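Local structure of FACT complex subunit SPT16 (6A8M) at residues D319-L324 against L399-L404. The protein probably acts, as the SPT16 subunit of the FACT histone chaperone complex, to reorganize nucleosomes during transcription, DNA replication and DNA repair. Residues are numbered along the deposited sequence; the frame is centred on the assembly and turned at random.
Sequences DFLLLL and LGFNNL
Phe401 and Leu399, two residues apart on one strand, reach toward the helix that carries Leu321, and these three side chains bury most of the surface in a worked example of how a helix is seated on a beta-sheet by hydrocarbon alone. The axes of 319-324 and 399-402 come within 10.0 Å at their closest, with 148° between their N-to-C directions. With its CG anti to the backbone N (chi1 177°), Leu321 sends CD1 into the angle between the two strand side chains, where it lies 3.5 Å from Leu399 CD1 and equally near Phe401 CE2. One turn on, Leu324 CD2 meets the same Leu399 methyl, CD1, at 3.4 Å. Pressed by both methyls, Leu399 has chi1 at 34°, away from a staggered position, consistent with some strain. Leu324 CD2 also approaches Phe401 CZ at 3.7 Å, so that both leucines touch the Phe401 ring at its edge. Phe401 CZ in turn sits at the edge of the Phe320 ring, in its plane, 3.8 Å from CE2. An alanine in place of Phe401 would probably open a gap beside Leu321 and Leu324 and leave the Phe320 edge without its aromatic neighbour. Around this layer, helix 339-353 packs on Phe320 and Leu324, while Phe361 meets the Phe401 ring. The contact thus joins helix 312-332 to the antiparallel sheet within the M24-family domain, which has that family's pita-bread fold. No hydrogen bond links the two segments; the buried interface rests on apolar shape fit, while the backbone of Leu399 and Phe401 bonds to Leu417 and Leu415 of strand 412-424.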
ATOM      1  N   ASP A 319      24.272   0.685  14.431  1.00 16.82           N
ATOM      2  CA  ASP A 319      23.977   1.782  15.350  1.00 15.93           C
ATOM      3  C   ASP A 319      23.673   3.057  14.587  1.00 17.21           C
ATOM      4  O   ASP A 319      22.737   3.791  14.932  1.00 18.20           O
ATOM      5  CB  ASP A 319      25.148   2.013  16.305  1.00 18.19           C
ATOM      6  CG  ASP A 319      25.310   0.899  17.323  1.00 20.74           C
ATOM      7  OD1 ASP A 319      24.338   0.132  17.535  1.00 18.47           O
ATOM      8  OD2 ASP A 319      26.409   0.814  17.918  1.00 21.36           O
ATOM      9  N   PHE A 320      24.475   3.349  13.562  1.00 17.12           N
ATOM     10  CA  PHE A 320      24.231   4.519  12.724  1.00 16.89           C
ATOM     11  C   PHE A 320      22.889   4.432  12.015  1.00 16.17           C
ATOM     12  O   PHE A 320      22.153   5.421  11.945  1.00 17.13           O
ATOM     13  CB  PHE A 320      25.350   4.686  11.696  1.00 15.27           C
ATOM     14  CG  PHE A 320      24.990   5.655  10.616  1.00 17.45           C
ATOM     15  CD1 PHE A 320      25.048   7.007  10.866  1.00 19.68           C
ATOM     16  CD2 PHE A 320      24.509   5.208   9.383  1.00 19.53           C
ATOM     17  CE1 PHE A 320      24.688   7.914   9.889  1.00 20.07           C
ATOM     18  CE2 PHE A 320      24.134   6.108   8.409  1.00 19.33           C
ATOM     19  CZ  PHE A 320      24.220   7.453   8.661  1.00 18.90           C
ATOM     20  N   LEU A 321      22.556   3.258  11.462  1.00 14.05           N
ATOM     21  CA  LEU A 321      21.283   3.094  10.765  1.00 13.60           C
ATOM     22  C   LEU A 321      20.112   3.471  11.664  1.00 14.77           C
ATOM     23  O   LEU A 321      19.168   4.134  11.219  1.00 14.47           O
ATOM     24  CB  LEU A 321      21.145   1.651  10.271  1.00 15.88           C
ATOM     25  CG  LEU A 321      19.864   1.231   9.567  1.00 17.56           C
ATOM     26  CD1 LEU A 321      19.716   2.003   8.264  1.00 16.54           C
ATOM     27  CD2 LEU A 321      19.913  -0.271   9.307  1.00 18.62           C
ATOM     28  N   LEU A 322      20.174   3.089  12.947  1.00 16.21           N
ATOM     29  CA  LEU A 322      19.133   3.495  13.892  1.00 16.28           C
ATOM     30  C   LEU A 322      19.054   5.007  14.030  1.00 16.52           C
ATOM     31  O   LEU A 322      17.952   5.578  14.056  1.00 18.93           O
ATOM     32  CB  LEU A 322      19.391   2.883  15.266  1.00 18.14           C
ATOM     33  CG  LEU A 322      19.043   1.423  15.470  1.00 18.60           C
ATOM     34  CD1 LEU A 322      19.460   1.012  16.894  1.00 18.65           C
ATOM     35  CD2 LEU A 322      17.551   1.176  15.227  1.00 18.55           C
ATOM     36  N   LEU A 323      20.211   5.661  14.167  1.00 14.05           N
ATOM     37  CA  LEU A 323      20.261   7.116  14.304  1.00 16.70           C
ATOM     38  C   LEU A 323      19.730   7.803  13.059  1.00 17.41           C
ATOM     39  O   LEU A 323      19.056   8.833  13.150  1.00 17.49           O
ATOM     40  CB  LEU A 323      21.699   7.565  14.582  1.00 18.20           C
ATOM     41  CG  LEU A 323      22.281   7.061  15.910  1.00 19.23           C
ATOM     42  CD1 LEU A 323      23.709   7.498  16.102  1.00 21.52           C
ATOM     43  CD2 LEU A 323      21.410   7.565  17.060  1.00 22.55           C
ATOM     44  N   LEU A 324      20.015   7.238  11.885  1.00 16.23           N
ATOM     45  CA  LEU A 324      19.522   7.814  10.635  1.00 15.32           C
ATOM     46  C   LEU A 324      18.005   7.719  10.544  1.00 16.85           C
ATOM     47  O   LEU A 324      17.331   8.681  10.147  1.00 15.25           O
ATOM     48  CB  LEU A 324      20.183   7.106   9.448  1.00 14.40           C
ATOM     49  CG  LEU A 324      19.615   7.466   8.070  1.00 13.75           C
ATOM     50  CD1 LEU A 324      19.908   8.954   7.803  1.00 14.57           C
ATOM     51  CD2 LEU A 324      20.244   6.613   6.988  1.00 14.01           C
ATOM     52  N   LEU A 399      14.799   2.057   4.815  1.00 12.11           N
ATOM     53  CA  LEU A 399      16.108   2.449   4.331  1.00 15.77           C
ATOM     54  C   LEU A 399      17.068   1.282   4.383  1.00 16.20           C
ATOM     55  O   LEU A 399      16.936   0.368   5.190  1.00 13.71           O
ATOM     56  CB  LEU A 399      16.693   3.624   5.090  1.00 22.57           C
ATOM     57  CG  LEU A 399      16.410   3.793   6.571  1.00 24.69           C
ATOM     58  CD1 LEU A 399      17.545   4.526   7.227  1.00 29.80           C
ATOM     59  CD2 LEU A 399      15.155   4.603   6.729  1.00 25.81           C
ATOM     60  N   GLY A 400      18.043   1.332   3.495  1.00 19.31           N
ATOM     61  CA  GLY A 400      18.924   0.199   3.325  1.00 24.46           C
ATOM     62  C   GLY A 400      20.270   0.652   2.823  1.00 21.85           C
ATOM     63  O   GLY A 400      20.402   1.722   2.220  1.00 18.69           O
ATOM     64  N   PHE A 401      21.279  -0.167   3.121  1.00 19.58           N
ATOM     65  CA  PHE A 401      22.626  -0.006   2.590  1.00 16.15           C
ATOM     66  C   PHE A 401      23.026  -1.359   2.015  1.00 15.80           C
ATOM     67  O   PHE A 401      22.865  -2.383   2.687  1.00 14.46           O
ATOM     68  CB  PHE A 401      23.607   0.428   3.677  1.00 15.05           C
ATOM     69  CG  PHE A 401      23.277   1.760   4.295  1.00 16.67           C
ATOM     70  CD1 PHE A 401      23.722   2.927   3.712  1.00 14.05           C
ATOM     71  CD2 PHE A 401      22.506   1.841   5.452  1.00 20.68           C
ATOM     72  CE1 PHE A 401      23.410   4.169   4.269  1.00 15.64           C
ATOM     73  CE2 PHE A 401      22.192   3.084   6.014  1.00 21.85           C
ATOM     74  CZ  PHE A 401      22.640   4.242   5.418  1.00 19.63           C
ATOM     75  N   ASN A 402      23.525  -1.374   0.784  1.00 14.15           N
ATOM     76  CA  ASN A 402      23.879  -2.639   0.152  1.00 14.07           C
ATOM     77  C   ASN A 402      25.348  -2.612  -0.253  1.00 15.96           C
ATOM     78  O   ASN A 402      26.008  -1.564  -0.241  1.00 19.23           O
ATOM     79  CB  ASN A 402      22.962  -2.925  -1.045  1.00 15.58           C
ATOM     80  CG  ASN A 402      22.902  -4.423  -1.426  1.00 16.75           C
ATOM     81  OD1 ASN A 402      23.561  -5.272  -0.820  1.00 14.98           O
ATOM     82  ND2 ASN A 402      22.089  -4.737  -2.428  1.00 16.52           N
ATOM     83  N   ASN A 403      25.871  -3.797  -0.560  1.00 14.72           N
ATOM     84  CA  ASN A 403      27.215  -3.921  -1.139  1.00 16.48           C
ATOM     85  C   ASN A 403      28.283  -3.405  -0.179  1.00 16.85           C
ATOM     86  O   ASN A 403      29.229  -2.711  -0.570  1.00 21.11           O
ATOM     87  CB  ASN A 403      27.303  -3.206  -2.492  1.00 20.12           C
ATOM     88  CG  ASN A 403      26.338  -3.782  -3.511  1.00 24.63           C
ATOM     89  OD1 ASN A 403      26.500  -4.916  -3.936  1.00 29.83           O
ATOM     90  ND2 ASN A 403      25.341  -2.996  -3.916  1.00 21.79           N
ATOM     91  N   LEU A 404      28.142  -3.762   1.086  1.00 16.81           N
ATOM     92  CA  LEU A 404      29.148  -3.482   2.094  1.00 18.09           C
ATOM     93  C   LEU A 404      29.999  -4.724   2.314  1.00 18.92           C
ATOM     94  O   LEU A 404      29.548  -5.849   2.100  1.00 17.49           O
ATOM     95  CB  LEU A 404      28.486  -3.063   3.407  1.00 16.53           C
ATOM     96  CG  LEU A 404      27.505  -1.904   3.237  1.00 18.43           C
ATOM     97  CD1 LEU A 404      26.867  -1.561   4.569  1.00 18.24           C
ATOM     98  CD2 LEU A 404      28.280  -0.717   2.654  1.00 18.67           C
TER